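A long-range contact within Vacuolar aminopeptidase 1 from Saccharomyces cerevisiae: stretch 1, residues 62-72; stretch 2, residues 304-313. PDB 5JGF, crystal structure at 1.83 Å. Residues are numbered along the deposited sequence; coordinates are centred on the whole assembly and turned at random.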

ATOM      1  N   TYR D  62     -62.851   7.012   0.597  1.00 16.92           N
ATOM      2  CA  TYR D  62     -61.416   7.103   0.814  1.00 16.57           C
ATOM      3  C   TYR D  62     -61.183   7.278   2.302  1.00 17.16           C
ATOM      4  O   TYR D  62     -62.059   7.755   3.025  1.00 16.48           O
ATOM      5  CB  TYR D  62     -60.781   8.260   0.024  1.00 15.18           C
ATOM      6  CG  TYR D  62     -60.998   9.653   0.578  1.00 16.79           C
ATOM      7  CD1 TYR D  62     -62.156  10.376   0.284  1.00 16.14           C
ATOM      8  CD2 TYR D  62     -60.024  10.266   1.368  1.00 15.69           C
ATOM      9  CE1 TYR D  62     -62.333  11.673   0.758  1.00 16.91           C
ATOM     10  CE2 TYR D  62     -60.193  11.561   1.848  1.00 17.66           C
ATOM     11  CZ  TYR D  62     -61.348  12.260   1.538  1.00 17.61           C
ATOM     12  OH  TYR D  62     -61.509  13.541   2.002  1.00 18.90           O
ATOM     13  N   THR D  63     -60.013   6.852   2.765  1.00 15.23           N
ATOM     14  CA  THR D  63     -59.666   6.989   4.167  1.00 14.31           C
ATOM     15  C   THR D  63     -58.207   7.413   4.233  1.00 15.47           C
ATOM     16  O   THR D  63     -57.476   7.308   3.243  1.00 14.64           O
ATOM     17  CB  THR D  63     -59.870   5.666   4.942  1.00 14.56           C
ATOM     18  OG1 THR D  63     -59.683   5.903   6.342  1.00 15.19           O
ATOM     19  CG2 THR D  63     -58.881   4.597   4.472  1.00 15.41           C
ATOM     20  N   ILE D  64     -57.789   7.899   5.393  1.00 14.76           N
ATOM     21  CA  ILE D  64     -56.421   8.355   5.564  1.00 14.50           C
ATOM     22  C   ILE D  64     -55.865   7.849   6.880  1.00 16.16           C
ATOM     23  O   ILE D  64     -56.578   7.781   7.882  1.00 14.31           O
ATOM     24  CB  ILE D  64     -56.353   9.897   5.555  1.00 16.19           C
ATOM     25  CG1 ILE D  64     -56.901  10.426   4.228  1.00 15.67           C
ATOM     26  CG2 ILE D  64     -54.911  10.367   5.760  1.00 16.74           C
ATOM     27  CD1 ILE D  64     -57.030  11.935   4.178  1.00 19.29           C
ATOM     28  N   ARG D  65     -54.591   7.479   6.871  1.00 13.13           N
ATOM     29  CA  ARG D  65     -53.932   7.010   8.074  1.00 13.00           C
ATOM     30  C   ARG D  65     -52.703   7.881   8.313  1.00 14.70           C
ATOM     31  O   ARG D  65     -51.931   8.131   7.388  1.00 13.67           O
ATOM     32  CB  ARG D  65     -53.497   5.549   7.922  1.00 12.40           C
ATOM     33  CG  ARG D  65     -52.696   5.032   9.117  1.00 14.65           C
ATOM     34  CD  ARG D  65     -52.258   3.592   8.919  1.00 14.87           C
ATOM     35  NE  ARG D  65     -53.393   2.679   8.839  1.00 15.23           N
ATOM     36  CZ  ARG D  65     -53.288   1.371   8.627  1.00 17.58           C
ATOM     37  NH1 ARG D  65     -52.091   0.813   8.470  1.00 16.08           N
ATOM     38  NH2 ARG D  65     -54.380   0.619   8.574  1.00 16.33           N
ATOM     39  N   ASN D  66     -52.546   8.364   9.544  1.00 14.98           N
ATOM     40  CA  ASN D  66     -51.387   9.176   9.918  1.00 16.10           C
ATOM     41  C   ASN D  66     -51.278  10.486   9.139  1.00 16.61           C
ATOM     42  O   ASN D  66     -50.310  11.231   9.304  1.00 17.49           O
ATOM     43  CB  ASN D  66     -50.108   8.352   9.709  1.00 16.87           C
ATOM     44  CG  ASN D  66     -48.925   8.892  10.490  1.00 19.43           C
ATOM     45  OD1 ASN D  66     -48.945   8.915  11.718  1.00 19.39           O
ATOM     46  ND2 ASN D  66     -47.884   9.326   9.778  1.00 19.03           N
ATOM     47  N   GLY D  67     -52.268  10.764   8.295  1.00 16.50           N
ATOM     48  CA  GLY D  67     -52.244  11.974   7.490  1.00 15.34           C
ATOM     49  C   GLY D  67     -51.256  11.893   6.333  1.00 14.11           C
ATOM     50  O   GLY D  67     -51.024  12.883   5.645  1.00 12.80           O
ATOM     51  N   THR D  68     -50.689  10.709   6.107  1.00 14.93           N
ATOM     52  CA  THR D  68     -49.697  10.517   5.046  1.00 14.50           C
ATOM     53  C   THR D  68     -49.883   9.229   4.240  1.00 15.03           C
ATOM     54  O   THR D  68     -49.073   8.922   3.365  1.00 14.36           O
ATOM     55  CB  THR D  68     -48.272  10.472   5.642  1.00 15.23           C
ATOM     56  OG1 THR D  68     -48.177   9.366   6.552  1.00 14.36           O
ATOM     57  CG2 THR D  68     -47.957  11.753   6.393  1.00 14.80           C
ATOM     58  N   ASN D  69     -50.945   8.487   4.538  1.00 13.42           N
ATOM     59  CA  ASN D  69     -51.241   7.204   3.896  1.00 14.82           C
ATOM     60  C   ASN D  69     -52.724   7.289   3.514  1.00 16.07           C
ATOM     61  O   ASN D  69     -53.590   7.339   4.387  1.00 16.46           O
ATOM     62  CB  ASN D  69     -50.979   6.107   4.939  1.00 13.71           C
ATOM     63  CG  ASN D  69     -51.155   4.684   4.414  1.00 12.99           C
ATOM     64  OD1 ASN D  69     -51.206   3.749   5.215  1.00 14.98           O
ATOM     65  ND2 ASN D  69     -51.231   4.508   3.100  1.00 13.80           N
ATOM     66  N   LEU D  70     -53.011   7.320   2.216  1.00 15.57           N
ATOM     67  CA  LEU D  70     -54.388   7.450   1.747  1.00 15.37           C
ATOM     68  C   LEU D  70     -54.822   6.346   0.796  1.00 16.88           C
ATOM     69  O   LEU D  70     -54.040   5.872  -0.026  1.00 14.51           O
ATOM     70  CB  LEU D  70     -54.564   8.816   1.067  1.00 14.90           C
ATOM     71  CG  LEU D  70     -55.922   9.200   0.456  1.00 15.01           C
ATOM     72  CD1 LEU D  70     -56.051  10.709   0.430  1.00 17.34           C
ATOM     73  CD2 LEU D  70     -56.055   8.629  -0.948  1.00 14.56           C
ATOM     74  N   SER D  71     -56.079   5.932   0.925  1.00 14.40           N
ATOM     75  CA  SER D  71     -56.633   4.907   0.054  1.00 15.29           C
ATOM     76  C   SER D  71     -57.993   5.369  -0.447  1.00 15.92           C
ATOM     77  O   SER D  71     -58.901   5.622   0.345  1.00 13.97           O
ATOM     78  CB  SER D  71     -56.792   3.580   0.795  1.00 16.03           C
ATOM     79  OG  SER D  71     -57.311   2.586  -0.076  1.00 16.85           O
ATOM     80  N   ALA D  72     -58.112   5.504  -1.762  1.00 14.99           N
ATOM     81  CA  ALA D  72     -59.364   5.918  -2.382  1.00 15.31           C
ATOM     82  C   ALA D  72     -59.884   4.692  -3.106  1.00 16.23           C
ATOM     83  O   ALA D  72     -59.116   3.981  -3.758  1.00 15.75           O
ATOM     84  CB  ALA D  72     -59.116   7.046  -3.372  1.00 14.00           C
ATOM     85  N   THR D 304     -43.550   0.510   8.400  1.00 13.55           N
ATOM     86  CA  THR D 304     -44.174   1.435   9.347  1.00 13.20           C
ATOM     87  C   THR D 304     -45.670   1.211   9.146  1.00 14.94           C
ATOM     88  O   THR D 304     -46.074   0.594   8.159  1.00 14.26           O
ATOM     89  CB  THR D 304     -43.862   2.913   9.034  1.00 14.26           C
ATOM     90  OG1 THR D 304     -44.476   3.279   7.793  1.00 14.83           O
ATOM     91  CG2 THR D 304     -42.349   3.145   8.948  1.00 13.30           C
ATOM     92  N   ARG D 305     -46.498   1.705  10.056  1.00 13.30           N
ATOM     93  CA  ARG D 305     -47.929   1.485   9.893  1.00 14.46           C
ATOM     94  C   ARG D 305     -48.498   2.252   8.705  1.00 15.62           C
ATOM     95  O   ARG D 305     -49.519   1.856   8.146  1.00 15.98           O
ATOM     96  CB  ARG D 305     -48.683   1.850  11.174  1.00 17.23           C
ATOM     97  CG  ARG D 305     -48.890   3.326  11.393  1.00 18.88           C
ATOM     98  CD  ARG D 305     -49.616   3.569  12.707  1.00 20.30           C
ATOM     99  NE  ARG D 305     -49.994   4.968  12.833  1.00 21.79           N
ATOM    100  CZ  ARG D 305     -51.247   5.406  12.832  1.00 20.19           C
ATOM    101  NH1 ARG D 305     -52.253   4.551  12.725  1.00 19.88           N
ATOM    102  NH2 ARG D 305     -51.487   6.706  12.909  1.00 20.99           N
ATOM    103  N   GLN D 306     -47.827   3.334   8.305  1.00 14.24           N
ATOM    104  CA  GLN D 306     -48.297   4.135   7.181  1.00 13.31           C
ATOM    105  C   GLN D 306     -47.597   3.775   5.868  1.00 13.40           C
ATOM    106  O   GLN D 306     -47.819   4.412   4.840  1.00 12.41           O
ATOM    107  CB  GLN D 306     -48.132   5.635   7.479  1.00 13.81           C
ATOM    108  CG  GLN D 306     -46.700   6.091   7.764  1.00 14.69           C
ATOM    109  CD  GLN D 306     -46.349   6.097   9.248  1.00 17.84           C
ATOM    110  OE1 GLN D 306     -45.194   6.324   9.624  1.00 19.68           O
ATOM    111  NE2 GLN D 306     -47.339   5.860  10.096  1.00 13.59           N
ATOM    112  N   GLY D 307     -46.752   2.750   5.918  1.00 13.57           N
ATOM    113  CA  GLY D 307     -46.050   2.290   4.731  1.00 14.14           C
ATOM    114  C   GLY D 307     -46.770   1.086   4.149  1.00 13.22           C
ATOM    115  O   GLY D 307     -47.739   0.600   4.738  1.00 12.49           O
ATOM    116  N   ALA D 308     -46.302   0.589   3.006  1.00 13.12           N
ATOM    117  CA  ALA D 308     -46.939  -0.559   2.360  1.00 13.29           C
ATOM    118  C   ALA D 308     -47.087  -1.773   3.269  1.00 14.57           C
ATOM    119  O   ALA D 308     -48.077  -2.493   3.180  1.00 13.23           O
ATOM    120  CB  ALA D 308     -46.172  -0.951   1.098  1.00 14.45           C
ATOM    121  N   LYS D 309     -46.109  -2.006   4.139  1.00 12.39           N
ATOM    122  CA  LYS D 309     -46.175  -3.156   5.030  1.00 13.68           C
ATOM    123  C   LYS D 309     -47.201  -2.964   6.147  1.00 12.87           C
ATOM    124  O   LYS D 309     -47.529  -3.916   6.856  1.00 12.84           O
ATOM    125  CB  LYS D 309     -44.787  -3.452   5.613  1.00 12.79           C
ATOM    126  CG  LYS D 309     -43.754  -3.840   4.549  1.00 16.10           C
ATOM    127  CD  LYS D 309     -42.373  -4.073   5.156  1.00 15.87           C
ATOM    128  CE  LYS D 309     -41.324  -4.365   4.085  1.00 17.54           C
ATOM    129  NZ  LYS D 309     -41.558  -5.662   3.382  1.00 16.28           N
ATOM    130  N   GLY D 310     -47.709  -1.737   6.278  1.00 13.61           N
ATOM    131  CA  GLY D 310     -48.706  -1.418   7.292  1.00 14.26           C
ATOM    132  C   GLY D 310     -50.094  -1.936   6.938  1.00 15.92           C
ATOM    133  O   GLY D 310     -51.014  -1.894   7.757  1.00 16.24           O
ATOM    134  N   GLY D 311     -50.246  -2.395   5.700  1.00 14.93           N
ATOM    135  CA  GLY D 311     -51.495  -2.981   5.235  1.00 16.58           C
ATOM    136  C   GLY D 311     -52.780  -2.182   5.091  1.00 16.96           C
ATOM    137  O   GLY D 311     -53.860  -2.748   5.261  1.00 16.79           O
ATOM    138  N   LEU D 312     -52.703  -0.897   4.763  1.00 16.00           N
ATOM    139  CA  LEU D 312     -53.934  -0.123   4.607  1.00 17.38           C
ATOM    140  C   LEU D 312     -54.798  -0.686   3.472  1.00 17.51           C
ATOM    141  O   LEU D 312     -56.026  -0.701   3.568  1.00 16.65           O
ATOM    142  CB  LEU D 312     -53.624   1.352   4.343  1.00 16.31           C
ATOM    143  CG  LEU D 312     -54.861   2.244   4.155  1.00 17.06           C
ATOM    144  CD1 LEU D 312     -55.735   2.184   5.414  1.00 16.68           C
ATOM    145  CD2 LEU D 312     -54.432   3.676   3.867  1.00 16.80           C
ATOM    146  N   LEU D 313     -54.156  -1.150   2.402  1.00 15.88           N
ATOM    147  CA  LEU D 313     -54.883  -1.714   1.267  1.00 17.04           C
ATOM    148  C   LEU D 313     -55.712  -2.916   1.699  1.00 17.61           C
ATOM    149  O   LEU D 313     -56.914  -2.984   1.432  1.00 15.89           O
ATOM    150  CB  LEU D 313     -53.909  -2.150   0.171  1.00 16.14           C
ATOM    151  CG  LEU D 313     -54.522  -2.960  -0.976  1.00 15.69           C
ATOM    152  CD1 LEU D 313     -55.493  -2.098  -1.766  1.00 14.62           C
ATOM    153  CD2 LEU D 313     -53.413  -3.477  -1.880  1.00 17.34           C
TER
HETATM  154  O   HOH W   1     -53.978  -2.207   8.843  1.00 20.47           O
HETATM  155  O   HOH W   2     -47.364   6.241  12.896  1.00 16.28           O
HETATM  156  O   HOH W   3     -53.829   8.012  12.055  1.00 18.04           O
HETATM  157  O   HOH W   4     -50.510   1.109   4.939  1.00 14.15           O

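How does the backbone of the first stretch prepare a surface for the second? Strands 62-65 and 69-72 form a hairpin, paired at Thr63 and Ser71 by Thr63 N to Ser71 O (2.9 Å) and Ser71 N to Thr63 O (3.0 Å). Side chains alternate along it, so Thr63, Arg65, Asn69 and Ser71 point toward the second stretch while Ile64 and Leu70 point away. Thr63 makes an apolar contact, its CG2 lying 4.1 Å from Leu312 CD1.

What does Arg65 find across the gap? Its NH1 donates two hydrogen bonds to backbone carbonyls, 2.8 Å to Arg305 O and 3.0 Å to Gly310 O. Both acceptors lie at the guanidinium edge, where the N-H groups point, leaving one face to be covered by Leu312 CD1. Water 1 links Arg65 NH2 (2.9 Å) to Gly310 O (3.2 Å). The aliphatic part is used too: Arg65 CG sits over a face of the Arg305 guanidinium, 3.7 Å from Arg305 NH1.

How does the hairpin loop meet the turn from Thr304 to Gly307? By direct packing, Asn66 CG lying 3.4 Å from Gln306 NE2, with hydrogen bonds supplied by water. Water 3 accepts from Asn66 N and Arg305 NH2, both at 2.8 Å, and water 2 accepts from Arg305 NE (2.9 Å) and Gln306 NE2 (2.8 Å) and lies 3.3 Å from Asn66 OD1, a weak bond at best. Within the loop, Asn66 ND2 donates to Thr68 OG1 (3.2 Å), and that oxygen packs 3.8 Å from Gln306 CG.

What closes the contact along the second strand? Asn69 and Gln306 bring the backbones near, with CA atoms 5.4 Å apart and CB atoms 3.8 Å apart. Asn69 OD1 and Gln306 O, 3.5 Å apart, are both acceptors and cannot bond; water 4 instead lies 2.7 Å from Asn69 OD1, within hydrogen-bonding reach, and accepts from Leu312 N (3.0 Å). Leu312 CD2 packs 3.4 Å from Asn69 ND2 and 3.9 Å from Ser71 CB; with CD1 against Thr63 and Arg65, this leucine reaches both strands.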